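Local coordinates for protein Endonuclease/exonuclease/phosphatase (Beutenbergia cavernae DSM 12333, PDB 4RUW) that is of unknown function but belongs to the endonuclease/exonuclease/phosphatase family, joining a DNase I-like domain to an Ig-like domain, at residues A[59-64]-A[318-323]; A[273-279]-A[290-296]. All coordinates share one frame. Residues are numbered along the deposited sequence.

In the fold
The two contacts lie about 13 Å apart, centre to centre, at one end of the DNase I-like domain, where its two mixed sheets present their connecting loops. Interaction 1 belongs to the first sheet: it joins strand 55-62 to the loop that leads into the neighbouring strand 324-330. Interaction 2, nested between the segments of interaction 1 along the chain, shapes the loop before strand 296-300 of the second sheet. They touch directly. Leu322 N lies 2.8 Å from Thr278 O, and His321 ND1 lies 2.7 Å from Asp296 OD1, both probable hydrogen bonds. The loops at the ends of both sheets thereby meet, and His321 and Asp296 come together in a polar cluster consistent with the active-site pocket of this fold.

Interaction 1 (A[59-64]-A[318-323]); sequences MTWNIH and ASDHLG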
loop_
_atom_site.group_PDB
_atom_site.type_symbol
_atom_site.label_atom_id
_atom_site.label_comp_id
_atom_site.label_asym_id
_atom_site.label_seq_id
_atom_site.Cartn_x
_atom_site.Cartn_y
_atom_site.Cartn_z
HETATM N N MSE A 59 -5.447 -6.522 6.501
HETATM C CA MSE A 59 -6.504 -5.923 5.712
HETATM C C MSE A 59 -6.423 -4.411 5.804
HETATM O O MSE A 59 -6.073 -3.865 6.852
HETATM C CB MSE A 59 -7.843 -6.411 6.249
HETATM C CG MSE A 59 -9.077 -5.823 5.561
HETATM SE SE MSE A 59 -10.741 -6.588 6.190
HETATM C CE MSE A 59 -11.912 -5.812 4.834
ATOM N N THR A 60 -6.730 -3.732 4.703
ATOM C CA THR A 60 -6.922 -2.288 4.743
ATOM C C THR A 60 -8.248 -1.924 4.086
ATOM O O THR A 60 -8.643 -2.545 3.094
ATOM C CB THR A 60 -5.740 -1.505 4.092
ATOM O OG1 THR A 60 -5.878 -0.103 4.360
ATOM C CG2 THR A 60 -5.674 -1.721 2.593
ATOM N N TRP A 61 -8.929 -0.921 4.627
ATOM C CA TRP A 61 -10.230 -0.553 4.098
ATOM C C TRP A 61 -10.579 0.887 4.413
ATOM O O TRP A 61 -10.599 1.289 5.576
ATOM C CB TRP A 61 -11.308 -1.455 4.706
ATOM C CG TRP A 61 -12.609 -1.520 3.966
ATOM C CD1 TRP A 61 -12.907 -0.992 2.734
ATOM C CD2 TRP A 61 -13.805 -2.173 4.418
ATOM N NE1 TRP A 61 -14.216 -1.281 2.402
ATOM C CE2 TRP A 61 -14.783 -2.008 3.419
ATOM C CE3 TRP A 61 -14.143 -2.887 5.574
ATOM C CZ2 TRP A 61 -16.069 -2.534 3.538
ATOM C CZ3 TRP A 61 -15.413 -3.401 5.693
ATOM C CH2 TRP A 61 -16.364 -3.221 4.681
ATOM N N ASN A 62 -10.899 1.650 3.376
ATOM C CA ASN A 62 -11.501 2.961 3.547
ATOM C C ASN A 62 -12.999 2.719 3.678
ATOM O O ASN A 62 -13.647 2.295 2.719
ATOM C CB ASN A 62 -11.176 3.837 2.341
ATOM C CG ASN A 62 -11.796 5.220 2.428
ATOM O OD1 ASN A 62 -12.866 5.404 3.007
ATOM N ND2 ASN A 62 -11.122 6.207 1.840
ATOM N N ILE A 63 -13.534 2.944 4.876
ATOM C CA ILE A 63 -14.904 2.547 5.173
ATOM C C ILE A 63 -15.944 3.636 4.929
ATOM O O ILE A 63 -17.128 3.411 5.189
ATOM C CB ILE A 63 -15.060 2.012 6.621
ATOM C CG1 ILE A 63 -14.866 3.126 7.667
ATOM C CG2 ILE A 63 -14.126 0.834 6.851
ATOM C CD1 ILE A 63 -15.383 2.757 9.055
ATOM N N HIS A 64 -15.516 4.808 4.450
ATOM C CA HIS A 64 -16.454 5.884 4.115
ATOM C C HIS A 64 -17.403 6.191 5.291
ATOM O O HIS A 64 -18.617 6.329 5.112
ATOM C CB HIS A 64 -17.250 5.507 2.858
ATOM C CG HIS A 64 -18.033 6.638 2.262
ATOM N ND1 HIS A 64 -19.408 6.641 2.196
ATOM C CD2 HIS A 64 -17.625 7.802 1.697
ATOM C CE1 HIS A 64 -19.820 7.761 1.622
ATOM N NE2 HIS A 64 -18.756 8.481 1.314
ATOM N N ALA A 318 -20.903 -2.122 0.889
ATOM C CA ALA A 318 -20.851 -1.579 2.243
ATOM C C ALA A 318 -20.069 -0.259 2.321
ATOM O O ALA A 318 -20.276 0.532 3.247
ATOM C CB ALA A 318 -20.258 -2.593 3.197
ATOM N N SER A 319 -19.173 -0.038 1.358
ATOM C CA SER A 319 -18.387 1.194 1.288
ATOM C C SER A 319 -18.134 1.538 -0.172
ATOM O O SER A 319 -18.306 0.691 -1.048
ATOM C CB SER A 319 -17.046 1.029 2.011
ATOM O OG SER A 319 -16.224 2.166 1.783
ATOM N N ASP A 320 -17.731 2.776 -0.446
ATOM C CA ASP A 320 -17.352 3.132 -1.809
ATOM C C ASP A 320 -15.926 2.702 -2.182
ATOM O O ASP A 320 -15.508 2.884 -3.328
ATOM C CB ASP A 320 -17.620 4.617 -2.115
ATOM C CG ASP A 320 -16.762 5.566 -1.302
ATOM O OD1 ASP A 320 -16.063 5.136 -0.365
ATOM O OD2 ASP A 320 -16.808 6.771 -1.610
ATOM N N HIS A 321 -15.189 2.134 -1.222
ATOM C CA HIS A 321 -13.943 1.423 -1.516
ATOM C C HIS A 321 -14.125 -0.037 -1.161
ATOM O O HIS A 321 -14.927 -0.366 -0.280
ATOM C CB HIS A 321 -12.772 1.947 -0.678
ATOM C CG HIS A 321 -12.280 3.306 -1.075
ATOM N ND1 HIS A 321 -10.993 3.531 -1.518
ATOM C CD2 HIS A 321 -12.896 4.512 -1.076
ATOM C CE1 HIS A 321 -10.841 4.816 -1.786
ATOM N NE2 HIS A 321 -11.980 5.431 -1.528
ATOM N N LEU A 322 -13.342 -0.896 -1.806
ATOM C CA LEU A 322 -13.253 -2.299 -1.439
ATOM C C LEU A 322 -12.125 -2.514 -0.441
ATOM O O LEU A 322 -11.066 -1.895 -0.542
ATOM C CB LEU A 322 -12.974 -3.162 -2.669
ATOM C CG LEU A 322 -14.017 -3.120 -3.784
ATOM C CD1 LEU A 322 -13.551 -3.985 -4.947
ATOM C CD2 LEU A 322 -15.402 -3.561 -3.293
ATOM N N GLY A 323 -12.346 -3.415 0.506
ATOM C CA GLY A 323 -11.276 -3.842 1.387
ATOM C C GLY A 323 -10.249 -4.669 0.628
ATOM O O GLY A 323 -10.592 -5.405 -0.299
HETATM O O HOH W 1 -10.298 0.395 0.879
HETATM O O HOH W 2 -14.579 6.837 1.189
#
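Strand 59-62 and the loop 318-323 bring together two sequence signatures of the DNase I-like fold, the Trp-Asn at the end of the first strand and the Ser-Asp-His before the last strand of the sandwich. Met59, present as selenomethionine, extends its all-trans chain until CE reaches Gly323 CA at 4.0 Å; a side chain on Gly323 would clash there. Thr60 O receives a CA-H...O contact from Gly323 CA (3.4 Å), beside the true strand pairing of Thr60 with Val324. Trp61 has more surface covered than any other residue of 59-64. Its NE1 donates to His321 O at 2.9 Å, Gly323 CA sits over its five-membered ring, 3.8 Å from the centroid, and CZ2 meets Ala318 CB at 4.2 Å, while Ile80 and Val83 of helix 77-87 also pack on the indole.

At Asn62 the strand separates from the loop enough for water 1 to bridge Asn62 N and Leu322 O. Asn62 O accepts from Ser319 OG (2.7 Å), which itself receives His321 N in an ST turn, so one hydroxyl both shapes the loop and ties it to the strand. Asn62 CB lies over the His321 ring (3.8 Å to its centroid), and ND2 bonds to Asp235 while His321 ND1 bonds to Asp296: a cluster resembling the active-site centre of relatives. Ile63 turns away towards helix 77-87 as Asn62 OD1 closes an Asx turn with His64 N at 3.1 Å. His64 CB then approaches Asp320 OD1 at 3.5 Å, and water 2 donates to that same OD1 (2.7 Å) and to Asn62 OD1 (2.9 Å).

Interaction 2 (A[273-279]-A[290-296]); sequences PGAGPTM and HPDRRID
Two loop segments run side by side in the same direction, Gly274 opposite Pro291 (CA-CA 4.4 Å) and Pro277 opposite Arg294 (4.0 Å). Each opens with a single 3-10 turn, 273-275 and 290-292; Gly274 CA points a C-H at Pro291 O (3.5 Å). Beyond these turns Arg294, Thr278 and Met279 carry the largest share of the buried surface.

Thr278, with phi/psi near -117/1°, donates its N to Arg293 O at 2.9 Å, a carbonyl presented by an inverse gamma turn centred on Arg293. Its p rotamer places OG1 to accept from Ile295 N (3.0 Å) and to donate to Asp296 OD1 (2.7 Å), so one hydroxyl holds the entry to strand 296-300.

Arg294 leaves the backbone with chi1 and chi2 trans, then bends at chi3 (p). Its CG passes 3.2 Å from Gly276 O and its NE 3.5 Å from Pro273 CB, before the guanidinium forms a salt bridge with Asp265. Met279, a selenomethionine folded m, m, m, turns SE onto Ile295 CD1 at 3.7 Å.

Asp296 OD1 also accepts from His321 ND1, linking segment 290-296 to loop 318-323. Arg294-Ile295-Asp296 is the Arg-Ile-Asp signature that leads into a core strand of the DNase I-like fold, whose aspartate pairs with the histidine of the Ser-Asp-His motif.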
loop_
_atom_site.group_PDB
_atom_site.type_symbol
_atom_site.label_atom_id
_atom_site.label_comp_id
_atom_site.label_asym_id
_atom_site.label_seq_id
_atom_site.Cartn_x
_atom_site.Cartn_y
_atom_site.Cartn_z
ATOM N N PRO A 273 -2.680 -6.314 -10.856
ATOM C CA PRO A 273 -3.263 -5.057 -10.372
ATOM C C PRO A 273 -4.613 -4.740 -11.020
ATOM O O PRO A 273 -5.513 -4.268 -10.321
ATOM C CB PRO A 273 -2.197 -4.026 -10.748
ATOM C CG PRO A 273 -0.905 -4.809 -10.589
ATOM C CD PRO A 273 -1.249 -6.164 -11.177
ATOM N N GLY A 274 -4.766 -5.017 -12.313
ATOM C CA GLY A 274 -5.996 -4.690 -13.013
ATOM C C GLY A 274 -7.195 -5.492 -12.548
ATOM O O GLY A 274 -8.335 -5.123 -12.852
ATOM N N ALA A 275 -6.951 -6.577 -11.815
ATOM C CA ALA A 275 -8.033 -7.383 -11.248
ATOM C C ALA A 275 -8.448 -6.877 -9.870
ATOM O O ALA A 275 -9.406 -7.380 -9.281
ATOM C CB ALA A 275 -7.621 -8.843 -11.163
ATOM N N GLY A 276 -7.732 -5.885 -9.349
ATOM C CA GLY A 276 -8.024 -5.395 -8.017
ATOM C C GLY A 276 -8.162 -3.893 -7.850
ATOM O O GLY A 276 -7.565 -3.326 -6.934
ATOM N N PRO A 277 -8.976 -3.233 -8.696
ATOM C CA PRO A 277 -9.261 -1.831 -8.384
ATOM C C PRO A 277 -9.975 -1.780 -7.039
ATOM O O PRO A 277 -10.623 -2.753 -6.641
ATOM C CB PRO A 277 -10.192 -1.406 -9.522
ATOM C CG PRO A 277 -10.895 -2.677 -9.909
ATOM C CD PRO A 277 -9.865 -3.762 -9.748
ATOM N N THR A 278 -9.832 -0.671 -6.324
ATOM C CA THR A 278 -10.309 -0.602 -4.950
ATOM C C THR A 278 -11.410 0.427 -4.771
ATOM O O THR A 278 -11.896 0.628 -3.666
ATOM C CB THR A 278 -9.150 -0.391 -3.959
ATOM O OG1 THR A 278 -8.476 0.841 -4.258
ATOM C CG2 THR A 278 -8.170 -1.553 -4.050
HETATM N N MSE A 279 -11.789 1.087 -5.863
HETATM C CA MSE A 279 -13.016 1.860 -5.885
HETATM C C MSE A 279 -14.137 0.892 -6.226
HETATM O O MSE A 279 -14.103 0.256 -7.273
HETATM C CB MSE A 279 -12.948 2.950 -6.946
HETATM C CG MSE A 279 -11.872 3.990 -6.708
HETATM SE SE MSE A 279 -12.031 4.802 -4.947
HETATM C CE MSE A 279 -13.854 5.478 -5.078
ATOM N N HIS A 290 -10.988 2.137 -15.337
ATOM C CA HIS A 290 -11.387 1.382 -14.152
ATOM C C HIS A 290 -10.373 0.379 -13.600
ATOM O O HIS A 290 -10.156 0.358 -12.385
ATOM C CB HIS A 290 -12.798 0.836 -14.329
ATOM C CG HIS A 290 -13.783 1.937 -14.520
ATOM N ND1 HIS A 290 -14.183 2.740 -13.480
ATOM C CD2 HIS A 290 -14.334 2.453 -15.642
ATOM C CE1 HIS A 290 -14.994 3.678 -13.948
ATOM N NE2 HIS A 290 -15.094 3.529 -15.253
ATOM N N PRO A 291 -9.710 -0.411 -14.471
ATOM C CA PRO A 291 -8.728 -1.357 -13.918
ATOM C C PRO A 291 -7.507 -0.676 -13.308
ATOM O O PRO A 291 -6.739 -1.335 -12.599
ATOM C CB PRO A 291 -8.322 -2.198 -15.133
ATOM C CG PRO A 291 -9.497 -2.098 -16.063
ATOM C CD PRO A 291 -9.974 -0.684 -15.896
ATOM N N ASP A 292 -7.337 0.620 -13.566
ATOM C CA ASP A 292 -6.210 1.368 -13.024
ATOM C C ASP A 292 -6.497 1.956 -11.642
ATOM O O ASP A 292 -5.573 2.392 -10.951
ATOM C CB ASP A 292 -5.813 2.497 -13.975
ATOM C CG ASP A 292 -5.538 1.999 -15.370
ATOM O OD1 ASP A 292 -4.728 1.056 -15.512
ATOM O OD2 ASP A 292 -6.151 2.524 -16.324
ATOM N N ARG A 293 -7.770 1.971 -11.242
ATOM C CA ARG A 293 -8.196 2.644 -10.012
ATOM C C ARG A 293 -7.997 1.795 -8.760
ATOM O O ARG A 293 -8.921 1.564 -7.971
ATOM C CB ARG A 293 -9.624 3.171 -10.150
ATOM C CG ARG A 293 -9.698 4.354 -11.102
ATOM C CD ARG A 293 -11.080 4.953 -11.169
ATOM N NE ARG A 293 -11.037 6.228 -11.872
ATOM C CZ ARG A 293 -12.106 6.917 -12.241
ATOM N NH1 ARG A 293 -13.319 6.443 -11.979
ATOM N NH2 ARG A 293 -11.958 8.073 -12.877
ATOM N N ARG A 294 -6.762 1.328 -8.603
ATOM C CA ARG A 294 -6.306 0.627 -7.413
ATOM C C ARG A 294 -5.493 1.643 -6.630
ATOM O O ARG A 294 -4.387 2.011 -7.046
ATOM C CB ARG A 294 -5.449 -0.578 -7.807
ATOM C CG ARG A 294 -4.974 -1.416 -6.628
ATOM C CD ARG A 294 -4.273 -2.676 -7.086
ATOM N NE ARG A 294 -2.975 -2.403 -7.703
ATOM C CZ ARG A 294 -1.811 -2.470 -7.057
ATOM N NH1 ARG A 294 -1.771 -2.791 -5.767
ATOM N NH2 ARG A 294 -0.677 -2.220 -7.705
ATOM N N ILE A 295 -6.055 2.122 -5.521
ATOM C CA ILE A 295 -5.457 3.233 -4.782
ATOM C C ILE A 295 -5.327 2.937 -3.291
ATOM O O ILE A 295 -4.834 3.786 -2.535
ATOM C CB ILE A 295 -6.235 4.563 -5.010
ATOM C CG1 ILE A 295 -7.687 4.440 -4.540
ATOM C CG2 ILE A 295 -6.159 5.006 -6.477
ATOM C CD1 ILE A 295 -8.438 5.761 -4.561
ATOM N N ASP A 296 -5.769 1.753 -2.875
ATOM C CA ASP A 296 -5.612 1.268 -1.507
ATOM C C ASP A 296 -4.581 0.152 -1.575
ATOM O O ASP A 296 -4.701 -0.737 -2.411
ATOM C CB ASP A 296 -6.929 0.702 -0.995
ATOM C CG ASP A 296 -8.027 1.753 -0.871
ATOM O OD1 ASP A 296 -8.731 2.038 -1.868
ATOM O OD2 ASP A 296 -8.222 2.275 0.248
#